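Local coordinates for protein transcriptional regulator, TetR family (Agrobacterium tumefaciens, PDB 3C2B) that probably binds DNA through an N-terminal helix-turn-helix motif as a TetR-family transcriptional regulator, at residues A[82-90]-A[208-216]; A[136-147]-A[163-171]. All coordinates share one frame; numbering follows the deposited sequence.

Contact 1. Residues A[82-90]-A[208-216]; sequences DRVSAPQLA and EKVHSELGG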
ATOM      1  N   ASP A  82     -13.151   9.633  27.051  1.00 68.04           N
ATOM      2  CA  ASP A  82     -12.354  10.812  27.398  1.00 67.02           C
ATOM      3  C   ASP A  82     -10.993  10.422  27.983  1.00 65.70           C
ATOM      4  O   ASP A  82      -9.960  10.907  27.523  1.00 65.64           O
ATOM      5  CB  ASP A  82     -13.134  11.721  28.351  1.00 67.53           C
ATOM      6  CG  ASP A  82     -12.804  13.206  28.164  1.00 69.02           C
ATOM      7  OD1 ASP A  82     -13.553  13.902  27.430  1.00 68.97           O
ATOM      8  OD2 ASP A  82     -11.803  13.676  28.764  1.00 70.60           O
ATOM      9  N   ARG A  83     -10.991   9.522  28.968  1.00 63.84           N
ATOM     10  CA  ARG A  83      -9.744   9.146  29.638  1.00 61.68           C
ATOM     11  C   ARG A  83      -9.539   7.640  29.861  1.00 59.69           C
ATOM     12  O   ARG A  83     -10.506   6.883  30.007  1.00 59.55           O
ATOM     13  CB  ARG A  83      -9.577   9.936  30.928  1.00 61.76           C
ATOM     14  CG  ARG A  83      -9.189  11.398  30.685  1.00 63.11           C
ATOM     15  CD  ARG A  83      -8.541  12.036  31.908  1.00 64.71           C
ATOM     16  NE  ARG A  83      -7.476  11.174  32.432  1.00 66.14           N
ATOM     17  CZ  ARG A  83      -6.397  11.592  33.090  1.00 65.61           C
ATOM     18  NH1 ARG A  83      -5.513  10.697  33.511  1.00 65.26           N
ATOM     19  NH2 ARG A  83      -6.180  12.888  33.306  1.00 64.41           N
ATOM     20  N   VAL A  84      -8.274   7.220  29.874  1.00 56.67           N
ATOM     21  CA  VAL A  84      -7.925   5.796  29.960  1.00 54.36           C
ATOM     22  C   VAL A  84      -6.755   5.557  30.899  1.00 53.15           C
ATOM     23  O   VAL A  84      -5.971   6.461  31.155  1.00 52.47           O
ATOM     24  CB  VAL A  84      -7.544   5.190  28.553  1.00 54.08           C
ATOM     25  CG1 VAL A  84      -8.771   5.014  27.662  1.00 53.35           C
ATOM     26  CG2 VAL A  84      -6.510   6.042  27.873  1.00 53.47           C
ATOM     27  N   SER A  85      -6.648   4.333  31.405  1.00 52.28           N
ATOM     28  CA  SER A  85      -5.448   3.873  32.097  1.00 52.25           C
ATOM     29  C   SER A  85      -4.462   3.415  31.031  1.00 52.01           C
ATOM     30  O   SER A  85      -4.848   3.225  29.866  1.00 51.20           O
ATOM     31  CB  SER A  85      -5.771   2.680  32.976  1.00 52.53           C
ATOM     32  OG  SER A  85      -6.307   1.613  32.193  1.00 53.95           O
ATOM     33  N   ALA A  86      -3.206   3.215  31.433  1.00 51.61           N
ATOM     34  CA  ALA A  86      -2.179   2.753  30.530  1.00 51.21           C
ATOM     35  C   ALA A  86      -2.471   1.356  29.934  1.00 51.37           C
ATOM     36  O   ALA A  86      -2.352   1.183  28.718  1.00 51.14           O
ATOM     37  CB  ALA A  86      -0.785   2.837  31.170  1.00 50.80           C
ATOM     38  N   PRO A  87      -2.861   0.359  30.776  1.00 51.70           N
ATOM     39  CA  PRO A  87      -3.286  -0.961  30.224  1.00 51.03           C
ATOM     40  C   PRO A  87      -4.479  -0.873  29.255  1.00 50.62           C
ATOM     41  O   PRO A  87      -4.488  -1.575  28.253  1.00 50.19           O
ATOM     42  CB  PRO A  87      -3.731  -1.756  31.463  1.00 51.04           C
ATOM     43  CG  PRO A  87      -3.214  -1.004  32.652  1.00 51.03           C
ATOM     44  CD  PRO A  87      -2.930   0.401  32.256  1.00 51.49           C
ATOM     45  N   GLN A  88      -5.499  -0.070  29.590  1.00 49.93           N
ATOM     46  CA  GLN A  88      -6.618   0.183  28.684  1.00 48.98           C
ATOM     47  C   GLN A  88      -6.122   0.777  27.360  1.00 47.37           C
ATOM     48  O   GLN A  88      -6.604   0.398  26.287  1.00 47.25           O
ATOM     49  CB  GLN A  88      -7.560   1.203  29.266  1.00 49.17           C
ATOM     50  CG  GLN A  88      -8.802   0.725  29.883  1.00 51.45           C
ATOM     51  CD  GLN A  88      -9.506   1.902  30.541  1.00 55.10           C
ATOM     52  OE1 GLN A  88      -9.044   2.412  31.556  1.00 55.67           O
ATOM     53  NE2 GLN A  88     -10.588   2.375  29.928  1.00 56.83           N
ATOM     54  N   LEU A  89      -5.215   1.745  27.449  1.00 45.01           N
ATOM     55  CA  LEU A  89      -4.674   2.373  26.258  1.00 44.40           C
ATOM     56  C   LEU A  89      -3.983   1.329  25.383  1.00 43.56           C
ATOM     57  O   LEU A  89      -4.269   1.233  24.190  1.00 43.82           O
ATOM     58  CB  LEU A  89      -3.678   3.460  26.627  1.00 43.74           C
ATOM     59  CG  LEU A  89      -3.396   4.638  25.671  1.00 43.38           C
ATOM     60  CD1 LEU A  89      -1.902   4.991  25.594  1.00 41.12           C
ATOM     61  CD2 LEU A  89      -4.043   4.543  24.304  1.00 40.00           C
ATOM     62  N   ALA A  90      -3.090   0.540  25.990  1.00 43.11           N
ATOM     63  CA  ALA A  90      -2.312  -0.455  25.271  1.00 42.86           C
ATOM     64  C   ALA A  90      -3.243  -1.464  24.602  1.00 43.03           C
ATOM     65  O   ALA A  90      -3.090  -1.785  23.427  1.00 41.87           O
ATOM     66  CB  ALA A  90      -1.311  -1.168  26.227  1.00 43.25           C
ATOM     67  N   GLU A 208       7.250   8.628  29.763  1.00 52.36           N
ATOM     68  CA  GLU A 208       7.712   7.924  30.946  1.00 52.87           C
ATOM     69  C   GLU A 208       6.577   7.327  31.816  1.00 52.15           C
ATOM     70  O   GLU A 208       6.709   6.216  32.330  1.00 52.52           O
ATOM     71  CB  GLU A 208       8.606   8.878  31.724  1.00 53.39           C
ATOM     72  CG  GLU A 208       9.048   8.396  33.075  1.00 57.75           C
ATOM     73  CD  GLU A 208      10.488   8.773  33.376  1.00 62.71           C
ATOM     74  OE1 GLU A 208      11.023   9.726  32.720  1.00 64.36           O
ATOM     75  OE2 GLU A 208      11.078   8.093  34.255  1.00 61.43           O
ATOM     76  N   LYS A 209       5.467   8.049  31.958  1.00 51.46           N
ATOM     77  CA  LYS A 209       4.267   7.565  32.679  1.00 50.99           C
ATOM     78  C   LYS A 209       3.705   6.256  32.099  1.00 50.92           C
ATOM     79  O   LYS A 209       3.423   5.327  32.864  1.00 50.73           O
ATOM     80  CB  LYS A 209       3.160   8.634  32.669  1.00 51.32           C
ATOM     81  CG  LYS A 209       1.993   8.394  33.643  1.00 51.20           C
ATOM     82  CD  LYS A 209       0.909   9.464  33.499  1.00 50.56           C
ATOM     83  CE  LYS A 209      -0.206   9.280  34.521  1.00 52.76           C
ATOM     84  NZ  LYS A 209      -1.537   9.795  34.034  1.00 53.61           N
ATOM     85  N   VAL A 210       3.526   6.182  30.771  1.00 50.03           N
ATOM     86  CA  VAL A 210       2.954   4.981  30.164  1.00 48.65           C
ATOM     87  C   VAL A 210       3.848   3.756  30.386  1.00 48.37           C
ATOM     88  O   VAL A 210       3.349   2.689  30.689  1.00 47.60           O
ATOM     89  CB  VAL A 210       2.571   5.174  28.678  1.00 49.34           C
ATOM     90  CG1 VAL A 210       3.795   5.033  27.754  1.00 48.23           C
ATOM     91  CG2 VAL A 210       1.491   4.172  28.270  1.00 49.12           C
ATOM     92  N   HIS A 211       5.165   3.932  30.284  1.00 48.40           N
ATOM     93  CA  HIS A 211       6.119   2.830  30.414  1.00 48.81           C
ATOM     94  C   HIS A 211       6.267   2.348  31.864  1.00 48.76           C
ATOM     95  O   HIS A 211       6.274   1.135  32.132  1.00 48.30           O
ATOM     96  CB  HIS A 211       7.476   3.207  29.810  1.00 49.24           C
ATOM     97  CG  HIS A 211       7.435   3.437  28.318  1.00 52.06           C
ATOM     98  ND1 HIS A 211       6.908   2.520  27.432  1.00 53.48           N
ATOM     99  CD2 HIS A 211       7.869   4.476  27.567  1.00 53.20           C
ATOM    100  CE1 HIS A 211       6.992   2.999  26.202  1.00 54.63           C
ATOM    101  NE2 HIS A 211       7.575   4.183  26.257  1.00 54.61           N
ATOM    102  N   SER A 212       6.373   3.283  32.805  1.00 48.73           N
ATOM    103  CA  SER A 212       6.526   2.876  34.198  1.00 48.94           C
ATOM    104  C   SER A 212       5.201   2.337  34.782  1.00 48.49           C
ATOM    105  O   SER A 212       5.213   1.519  35.694  1.00 48.58           O
ATOM    106  CB  SER A 212       7.153   3.982  35.044  1.00 49.10           C
ATOM    107  OG  SER A 212       6.297   5.098  35.139  1.00 52.25           O
ATOM    108  N   GLU A 213       4.067   2.759  34.222  1.00 48.23           N
ATOM    109  CA  GLU A 213       2.773   2.199  34.623  1.00 48.17           C
ATOM    110  C   GLU A 213       2.500   0.821  34.013  1.00 48.27           C
ATOM    111  O   GLU A 213       1.999  -0.057  34.698  1.00 48.33           O
ATOM    112  CB  GLU A 213       1.621   3.155  34.316  1.00 47.84           C
ATOM    113  CG  GLU A 213       0.251   2.580  34.675  1.00 49.07           C
ATOM    114  CD  GLU A 213      -0.849   3.604  34.625  1.00 48.69           C
ATOM    115  OE1 GLU A 213      -0.526   4.807  34.785  1.00 51.37           O
ATOM    116  OE2 GLU A 213      -2.024   3.197  34.437  1.00 46.37           O
ATOM    117  N   LEU A 214       2.798   0.644  32.723  1.00 48.77           N
ATOM    118  CA  LEU A 214       2.729  -0.677  32.084  1.00 48.78           C
ATOM    119  C   LEU A 214       3.731  -1.635  32.706  1.00 49.16           C
ATOM    120  O   LEU A 214       3.560  -2.848  32.607  1.00 49.01           O
ATOM    121  CB  LEU A 214       2.978  -0.595  30.579  1.00 48.72           C
ATOM    122  CG  LEU A 214       1.870   0.107  29.787  1.00 48.17           C
ATOM    123  CD1 LEU A 214       2.218   0.174  28.324  1.00 48.99           C
ATOM    124  CD2 LEU A 214       0.537  -0.580  29.980  1.00 48.92           C
ATOM    125  N   GLY A 215       4.767  -1.083  33.335  1.00 49.43           N
ATOM    126  CA  GLY A 215       5.768  -1.881  34.040  1.00 50.48           C
ATOM    127  C   GLY A 215       5.440  -2.194  35.490  1.00 50.87           C
ATOM    128  O   GLY A 215       6.320  -2.631  36.231  1.00 51.77           O
ATOM    129  N   GLY A 216       4.187  -1.973  35.903  1.00 51.11           N
ATOM    130  CA  GLY A 216       3.721  -2.289  37.261  1.00 51.24           C
ATOM    131  C   GLY A 216       4.601  -1.787  38.393  1.00 51.35           C
ATOM    132  O   GLY A 216       4.949  -0.606  38.451  1.00 51.58           O
TER
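The N-terminal end of helix 86-104 is met here by the short C-terminal helix 208-214, and Glu213 reaches the first residue of the longer helix, Ala86. Glu213 OE2 accepts from Ala86 N at 3.2 Å, along a fairly straight N-H (161°) that arrives from above the carboxylate plane. Glu213 CG lies opposite its own backbone N (chi1 178°) and the chain beyond is extended, which carries the carboxylate across the gap. An acid suits this end of a helix, whose dipole would favour a negative charge and whose first amide, Ala86 N, has no earlier turn to bond to; Glu213 OE1 is bonded to Tyr155. Ser85 provides the N-cap: with Gln88 it forms a capping box, Ser85 OG accepting from Gln88 N (3.2 Å) while Gln88 OE1 takes both Ser85 N and Ser85 OG. The small side chain of Ala86 fits against helix 208-214, with Ala86 CB 3.9 Å from Val210 CG2 and Ala86 CB 3.9 Å from Leu214 CD2. Leu214 CD2 also lies 3.6 Å from Ala86 C and 4.2 Å from Ala90 CB. The two axes cross almost perpendicularly, at -99°. Tyr155, from the loop after helix 137-152, packs on Ala86, Leu89 and Val210, while helix 190-205 touches Leu214 through Leu202.

Contact 2. Residues A[136-147]-A[163-171]; sequences RRQIDRRARGLI and EAYRSFYGL
Helix 137-147 and helix 163-171 cross at 116° with their axes 10.3 Å apart, Arg144 and Tyr165 having the nearest CA atoms. Tyr165 bridges that gap as a knob, in a hole made by Asp140, Ala143, Arg144 and Ile147. Its CG is anti to the backbone N (chi1 178°), directing the ring at the other helix. The small Ala143 leaves room for it, and Ala143 CB makes a CH-pi contact over one face of the Tyr165 ring, 3.6 Å from its centroid. Ile147 CD1 packs against Tyr165 CB at 3.7 Å. This knobs-into-holes packing belongs to the helical C-terminal domain of the TetR fold, where Phe96 of helix 86-104 also touches Ala143. At the far end of the ring, Tyr165 OH donates to Asp140 OD1 (2.7 Å) on the anti side of the carboxylate, whose plane is nearly perpendicular to the ring (78°). Arg136 NE binds Asp140 OD1 from the syn side at 2.8 Å, so this buried acid atom has both a charged and a neutral donor. The arginine's bent chain also lays one guanidinium face over Tyr169 CE2, which is 3.5 Å from Arg136 CZ, and Arg136 NH1 forms a salt bridge with Asp175 of the second subunit.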
ATOM      1  N   ARG A 136     -12.205   5.457   4.718  1.00 50.09           N
ATOM      2  CA  ARG A 136     -11.549   5.003   5.935  1.00 49.93           C
ATOM      3  C   ARG A 136     -11.838   5.879   7.145  1.00 49.35           C
ATOM      4  O   ARG A 136     -11.148   5.797   8.147  1.00 48.55           O
ATOM      5  CB  ARG A 136     -10.047   4.897   5.686  1.00 50.12           C
ATOM      6  CG  ARG A 136      -9.344   3.748   6.445  1.00 49.89           C
ATOM      7  CD  ARG A 136      -7.864   3.787   6.112  1.00 46.91           C
ATOM      8  NE  ARG A 136      -7.170   4.948   6.682  1.00 43.96           N
ATOM      9  CZ  ARG A 136      -6.201   5.618   6.052  1.00 43.64           C
ATOM     10  NH1 ARG A 136      -5.852   5.266   4.808  1.00 42.43           N
ATOM     11  NH2 ARG A 136      -5.579   6.635   6.649  1.00 37.73           N
ATOM     12  N   ARG A 137     -12.886   6.691   7.031  1.00 48.94           N
ATOM     13  CA  ARG A 137     -13.222   7.737   7.979  1.00 48.76           C
ATOM     14  C   ARG A 137     -13.487   7.227   9.395  1.00 49.52           C
ATOM     15  O   ARG A 137     -13.115   7.873  10.368  1.00 49.46           O
ATOM     16  CB  ARG A 137     -14.404   8.532   7.414  1.00 48.68           C
ATOM     17  CG  ARG A 137     -15.472   9.026   8.391  1.00 46.66           C
ATOM     18  CD  ARG A 137     -16.468   9.868   7.623  1.00 43.90           C
ATOM     19  NE  ARG A 137     -15.793  10.547   6.521  1.00 39.00           N
ATOM     20  CZ  ARG A 137     -16.401  11.086   5.479  1.00 35.46           C
ATOM     21  NH1 ARG A 137     -17.720  11.053   5.396  1.00 35.39           N
ATOM     22  NH2 ARG A 137     -15.685  11.670   4.535  1.00 32.40           N
ATOM     23  N   GLN A 138     -14.125   6.067   9.494  1.00 50.56           N
ATOM     24  CA  GLN A 138     -14.547   5.499  10.782  1.00 52.31           C
ATOM     25  C   GLN A 138     -13.335   4.916  11.517  1.00 52.39           C
ATOM     26  O   GLN A 138     -13.151   5.152  12.722  1.00 52.33           O
ATOM     27  CB  GLN A 138     -15.678   4.450  10.620  1.00 51.62           C
ATOM     28  CG  GLN A 138     -17.139   5.004  10.671  1.00 55.27           C
ATOM     29  CD  GLN A 138     -17.712   5.132  12.088  1.00 55.87           C
ATOM     30  OE1 GLN A 138     -18.907   4.933  12.299  1.00 59.25           O
ATOM     31  NE2 GLN A 138     -16.861   5.454  13.063  1.00 56.09           N
ATOM     32  N   ILE A 139     -12.532   4.161  10.782  1.00 52.73           N
ATOM     33  CA  ILE A 139     -11.231   3.724  11.229  1.00 53.68           C
ATOM     34  C   ILE A 139     -10.369   4.912  11.692  1.00 54.17           C
ATOM     35  O   ILE A 139      -9.803   4.862  12.791  1.00 54.25           O
ATOM     36  CB  ILE A 139     -10.529   2.850  10.149  1.00 54.34           C
ATOM     37  CG1 ILE A 139     -10.881   1.361  10.364  1.00 55.03           C
ATOM     38  CG2 ILE A 139      -8.994   3.014  10.141  1.00 54.36           C
ATOM     39  CD1 ILE A 139     -10.440   0.736  11.749  1.00 54.55           C
ATOM     40  N   ASP A 140     -10.299   5.974  10.878  1.00 53.56           N
ATOM     41  CA  ASP A 140      -9.419   7.098  11.164  1.00 52.72           C
ATOM     42  C   ASP A 140      -9.885   7.852  12.409  1.00 51.94           C
ATOM     43  O   ASP A 140      -9.059   8.287  13.204  1.00 51.07           O
ATOM     44  CB  ASP A 140      -9.340   8.052   9.977  1.00 52.90           C
ATOM     45  CG  ASP A 140      -8.514   7.497   8.807  1.00 53.33           C
ATOM     46  OD1 ASP A 140      -7.868   6.439   8.942  1.00 54.60           O
ATOM     47  OD2 ASP A 140      -8.493   8.149   7.745  1.00 52.68           O
ATOM     48  N   ARG A 141     -11.199   8.000  12.575  1.00 51.62           N
ATOM     49  CA  ARG A 141     -11.749   8.712  13.738  1.00 51.68           C
ATOM     50  C   ARG A 141     -11.507   7.884  15.006  1.00 51.12           C
ATOM     51  O   ARG A 141     -11.188   8.440  16.049  1.00 50.33           O
ATOM     52  CB  ARG A 141     -13.237   9.061  13.565  1.00 51.67           C
ATOM     53  CG  ARG A 141     -13.608  10.403  14.224  1.00 53.72           C
ATOM     54  CD  ARG A 141     -15.099  10.716  14.183  1.00 53.42           C
ATOM     55  NE  ARG A 141     -15.361  12.118  14.523  1.00 54.93           N
ATOM     56  CZ  ARG A 141     -15.442  13.115  13.629  1.00 55.75           C
ATOM     57  NH1 ARG A 141     -15.259  12.883  12.329  1.00 56.81           N
ATOM     58  NH2 ARG A 141     -15.694  14.357  14.036  1.00 56.05           N
ATOM     59  N   ARG A 142     -11.640   6.556  14.896  1.00 50.08           N
ATOM     60  CA  ARG A 142     -11.283   5.644  15.981  1.00 50.05           C
ATOM     61  C   ARG A 142      -9.841   5.929  16.451  1.00 49.34           C
ATOM     62  O   ARG A 142      -9.617   6.233  17.610  1.00 49.49           O
ATOM     63  CB  ARG A 142     -11.399   4.192  15.513  1.00 50.15           C
ATOM     64  CG  ARG A 142     -11.754   3.180  16.570  1.00 53.03           C
ATOM     65  CD  ARG A 142     -10.715   3.120  17.664  1.00 56.58           C
ATOM     66  NE  ARG A 142     -11.316   3.291  18.996  1.00 56.12           N
ATOM     67  CZ  ARG A 142     -11.583   2.311  19.855  1.00 55.97           C
ATOM     68  NH1 ARG A 142     -12.123   2.590  21.035  1.00 54.21           N
ATOM     69  NH2 ARG A 142     -11.326   1.057  19.536  1.00 58.50           N
ATOM     70  N   ALA A 143      -8.899   5.888  15.520  1.00 48.18           N
ATOM     71  CA  ALA A 143      -7.499   5.981  15.812  1.00 48.75           C
ATOM     72  C   ALA A 143      -7.130   7.310  16.466  1.00 48.77           C
ATOM     73  O   ALA A 143      -6.426   7.311  17.474  1.00 47.84           O
ATOM     74  CB  ALA A 143      -6.677   5.727  14.546  1.00 47.43           C
ATOM     75  N   ARG A 144      -7.660   8.413  15.923  1.00 48.68           N
ATOM     76  CA  ARG A 144      -7.411   9.759  16.461  1.00 49.40           C
ATOM     77  C   ARG A 144      -8.021   9.907  17.840  1.00 48.44           C
ATOM     78  O   ARG A 144      -7.410  10.514  18.716  1.00 48.09           O
ATOM     79  CB  ARG A 144      -8.006  10.853  15.567  1.00 49.23           C
ATOM     80  CG  ARG A 144      -7.541  10.848  14.134  1.00 51.60           C
ATOM     81  CD  ARG A 144      -8.094  12.116  13.452  1.00 55.14           C
ATOM     82  NE  ARG A 144      -8.795  11.808  12.209  1.00 58.53           N
ATOM     83  CZ  ARG A 144      -8.220  11.678  11.011  1.00 58.31           C
ATOM     84  NH1 ARG A 144      -6.906  11.826  10.838  1.00 58.77           N
ATOM     85  NH2 ARG A 144      -8.981  11.389   9.975  1.00 59.50           N
ATOM     86  N   GLY A 145      -9.233   9.375  18.004  1.00 47.71           N
ATOM     87  CA  GLY A 145      -9.918   9.339  19.310  1.00 47.89           C
ATOM     88  C   GLY A 145      -9.070   8.667  20.384  1.00 47.73           C
ATOM     89  O   GLY A 145      -8.860   9.204  21.464  1.00 47.71           O
ATOM     90  N   LEU A 146      -8.549   7.501  20.055  1.00 47.85           N
ATOM     91  CA  LEU A 146      -7.610   6.749  20.892  1.00 48.28           C
ATOM     92  C   LEU A 146      -6.296   7.486  21.201  1.00 48.49           C
ATOM     93  O   LEU A 146      -5.836   7.511  22.328  1.00 49.07           O
ATOM     94  CB  LEU A 146      -7.283   5.466  20.153  1.00 47.86           C
ATOM     95  CG  LEU A 146      -7.346   4.150  20.884  1.00 49.90           C
ATOM     96  CD1 LEU A 146      -8.471   4.135  21.900  1.00 48.51           C
ATOM     97  CD2 LEU A 146      -7.494   3.010  19.847  1.00 46.94           C
ATOM     98  N   ILE A 147      -5.696   8.081  20.176  1.00 48.12           N
ATOM     99  CA  ILE A 147      -4.452   8.786  20.292  1.00 47.17           C
ATOM    100  C   ILE A 147      -4.662  10.038  21.140  1.00 48.06           C
ATOM    101  O   ILE A 147      -3.826  10.372  21.986  1.00 48.40           O
ATOM    102  CB  ILE A 147      -3.878   9.086  18.884  1.00 46.94           C
ATOM    103  CG1 ILE A 147      -3.487   7.766  18.178  1.00 46.08           C
ATOM    104  CG2 ILE A 147      -2.653   9.998  18.950  1.00 46.59           C
ATOM    105  CD1 ILE A 147      -2.808   7.979  16.781  1.00 45.37           C
ATOM    106  N   GLU A 163       0.672  12.872  12.420  1.00 48.28           N
ATOM    107  CA  GLU A 163       1.949  12.267  12.182  1.00 48.18           C
ATOM    108  C   GLU A 163       2.139  11.034  13.086  1.00 47.47           C
ATOM    109  O   GLU A 163       2.650  10.012  12.650  1.00 46.49           O
ATOM    110  CB  GLU A 163       3.006  13.336  12.420  1.00 47.07           C
ATOM    111  CG  GLU A 163       4.411  12.953  12.166  1.00 49.58           C
ATOM    112  CD  GLU A 163       4.787  12.722  10.706  1.00 49.98           C
ATOM    113  OE1 GLU A 163       4.126  13.225   9.772  1.00 47.56           O
ATOM    114  OE2 GLU A 163       5.808  12.042  10.513  1.00 50.96           O
ATOM    115  N   ALA A 164       1.679  11.134  14.330  1.00 46.47           N
ATOM    116  CA  ALA A 164       1.644   9.986  15.210  1.00 45.01           C
ATOM    117  C   ALA A 164       0.776   8.906  14.607  1.00 43.48           C
ATOM    118  O   ALA A 164       1.159   7.760  14.633  1.00 42.05           O
ATOM    119  CB  ALA A 164       1.137  10.355  16.597  1.00 44.27           C
ATOM    120  N   TYR A 165      -0.400   9.262  14.087  1.00 43.22           N
ATOM    121  CA  TYR A 165      -1.281   8.251  13.431  1.00 41.06           C
ATOM    122  C   TYR A 165      -0.649   7.705  12.153  1.00 41.51           C
ATOM    123  O   TYR A 165      -0.671   6.483  11.890  1.00 40.95           O
ATOM    124  CB  TYR A 165      -2.707   8.800  13.186  1.00 41.86           C
ATOM    125  CG  TYR A 165      -3.660   7.830  12.460  1.00 41.12           C
ATOM    126  CD1 TYR A 165      -3.571   6.439  12.665  1.00 38.62           C
ATOM    127  CD2 TYR A 165      -4.670   8.304  11.613  1.00 39.76           C
ATOM    128  CE1 TYR A 165      -4.416   5.541  12.022  1.00 36.22           C
ATOM    129  CE2 TYR A 165      -5.563   7.380  10.970  1.00 39.02           C
ATOM    130  CZ  TYR A 165      -5.420   6.009  11.204  1.00 37.34           C
ATOM    131  OH  TYR A 165      -6.231   5.078  10.566  1.00 41.75           O
ATOM    132  N   ARG A 166      -0.048   8.600  11.372  1.00 40.53           N
ATOM    133  CA  ARG A 166       0.731   8.212  10.192  1.00 40.15           C
ATOM    134  C   ARG A 166       1.770   7.102  10.480  1.00 38.61           C
ATOM    135  O   ARG A 166       1.817   6.053   9.743  1.00 38.55           O
ATOM    136  CB  ARG A 166       1.355   9.465   9.476  1.00 39.24           C
ATOM    137  CG  ARG A 166       1.967   9.123   8.112  1.00 40.44           C
ATOM    138  CD  ARG A 166       2.762  10.296   7.456  1.00 41.46           C
ATOM    139  NE  ARG A 166       3.289   9.911   6.151  1.00 39.43           N
ATOM    140  CZ  ARG A 166       4.363   9.130   5.949  1.00 38.70           C
ATOM    141  NH1 ARG A 166       5.071   8.659   6.964  1.00 38.31           N
ATOM    142  NH2 ARG A 166       4.730   8.804   4.728  1.00 36.48           N
ATOM    143  N   SER A 167       2.578   7.325  11.521  1.00 36.29           N
ATOM    144  CA  SER A 167       3.580   6.371  11.968  1.00 35.59           C
ATOM    145  C   SER A 167       2.930   5.053  12.405  1.00 35.61           C
ATOM    146  O   SER A 167       3.362   3.999  11.990  1.00 36.29           O
ATOM    147  CB  SER A 167       4.382   6.919  13.149  1.00 36.63           C
ATOM    148  OG  SER A 167       5.208   8.012  12.757  1.00 38.06           O
ATOM    149  N   PHE A 168       1.894   5.124  13.220  1.00 33.98           N
ATOM    150  CA  PHE A 168       1.194   3.943  13.714  1.00 34.55           C
ATOM    151  C   PHE A 168       0.656   3.139  12.559  1.00 34.74           C
ATOM    152  O   PHE A 168       0.815   1.910  12.513  1.00 35.98           O
ATOM    153  CB  PHE A 168       0.046   4.378  14.627  1.00 33.17           C
ATOM    154  CG  PHE A 168      -0.569   3.269  15.450  1.00 34.89           C
ATOM    155  CD1 PHE A 168       0.181   2.160  15.873  1.00 34.91           C
ATOM    156  CD2 PHE A 168      -1.910   3.340  15.818  1.00 35.03           C
ATOM    157  CE1 PHE A 168      -0.407   1.167  16.675  1.00 34.36           C
ATOM    158  CE2 PHE A 168      -2.489   2.353  16.639  1.00 39.08           C
ATOM    159  CZ  PHE A 168      -1.727   1.260  17.056  1.00 34.99           C
ATOM    160  N   TYR A 169       0.097   3.824  11.576  1.00 34.73           N
ATOM    161  CA  TYR A 169      -0.536   3.131  10.463  1.00 34.47           C
ATOM    162  C   TYR A 169       0.536   2.396   9.678  1.00 34.59           C
ATOM    163  O   TYR A 169       0.348   1.232   9.294  1.00 34.95           O
ATOM    164  CB  TYR A 169      -1.285   4.159   9.597  1.00 34.20           C
ATOM    165  CG  TYR A 169      -2.133   3.569   8.489  1.00 35.72           C
ATOM    166  CD1 TYR A 169      -1.566   2.968   7.367  1.00 36.47           C
ATOM    167  CD2 TYR A 169      -3.511   3.620   8.581  1.00 37.45           C
ATOM    168  CE1 TYR A 169      -2.392   2.420   6.371  1.00 39.13           C
ATOM    169  CE2 TYR A 169      -4.336   3.108   7.578  1.00 39.22           C
ATOM    170  CZ  TYR A 169      -3.787   2.511   6.517  1.00 38.43           C
ATOM    171  OH  TYR A 169      -4.656   2.050   5.584  1.00 38.12           O
ATOM    172  N   GLY A 170       1.649   3.075   9.396  1.00 34.07           N
ATOM    173  CA  GLY A 170       2.728   2.440   8.605  1.00 34.16           C
ATOM    174  C   GLY A 170       3.337   1.263   9.369  1.00 34.40           C
ATOM    175  O   GLY A 170       3.680   0.215   8.791  1.00 34.92           O
ATOM    176  N   LEU A 171       3.469   1.422  10.680  1.00 33.85           N
ATOM    177  CA  LEU A 171       3.947   0.324  11.545  1.00 33.86           C
ATOM    178  C   LEU A 171       3.024  -0.900  11.568  1.00 34.01           C
ATOM    179  O   LEU A 171       3.499  -2.038  11.581  1.00 36.06           O
ATOM    180  CB  LEU A 171       4.226   0.787  12.982  1.00 31.16           C
ATOM    181  CG  LEU A 171       5.390   1.794  13.179  1.00 32.62           C
ATOM    182  CD1 LEU A 171       5.359   2.375  14.612  1.00 31.20           C
ATOM    183  CD2 LEU A 171       6.801   1.148  12.933  1.00 32.54           C
TER

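Following the chain from the N terminus, the predicted DNA-binding motif at residues 37-56 comes first, ahead of all four segments. Segment 82-90 then opens contact 1 at the start of helix 86-104. Contact 2 begins and ends within the long loop that follows: 136-147 pairs with 163-171 across only 15 intervening residues, whereas contact 1 spans 117 residues before 208-216 returns to 82-90. The loops are therefore nested and do not cross. Contact 2 joins two helices about 11 Å from the centre of the chain, beside the second subunit; contact 1 ties the C-terminal helix to helix 86-104. Their centres are about 19 Å apart, yet they touch where Leu89 CD2 packs on Leu146 O at 4.0 Å.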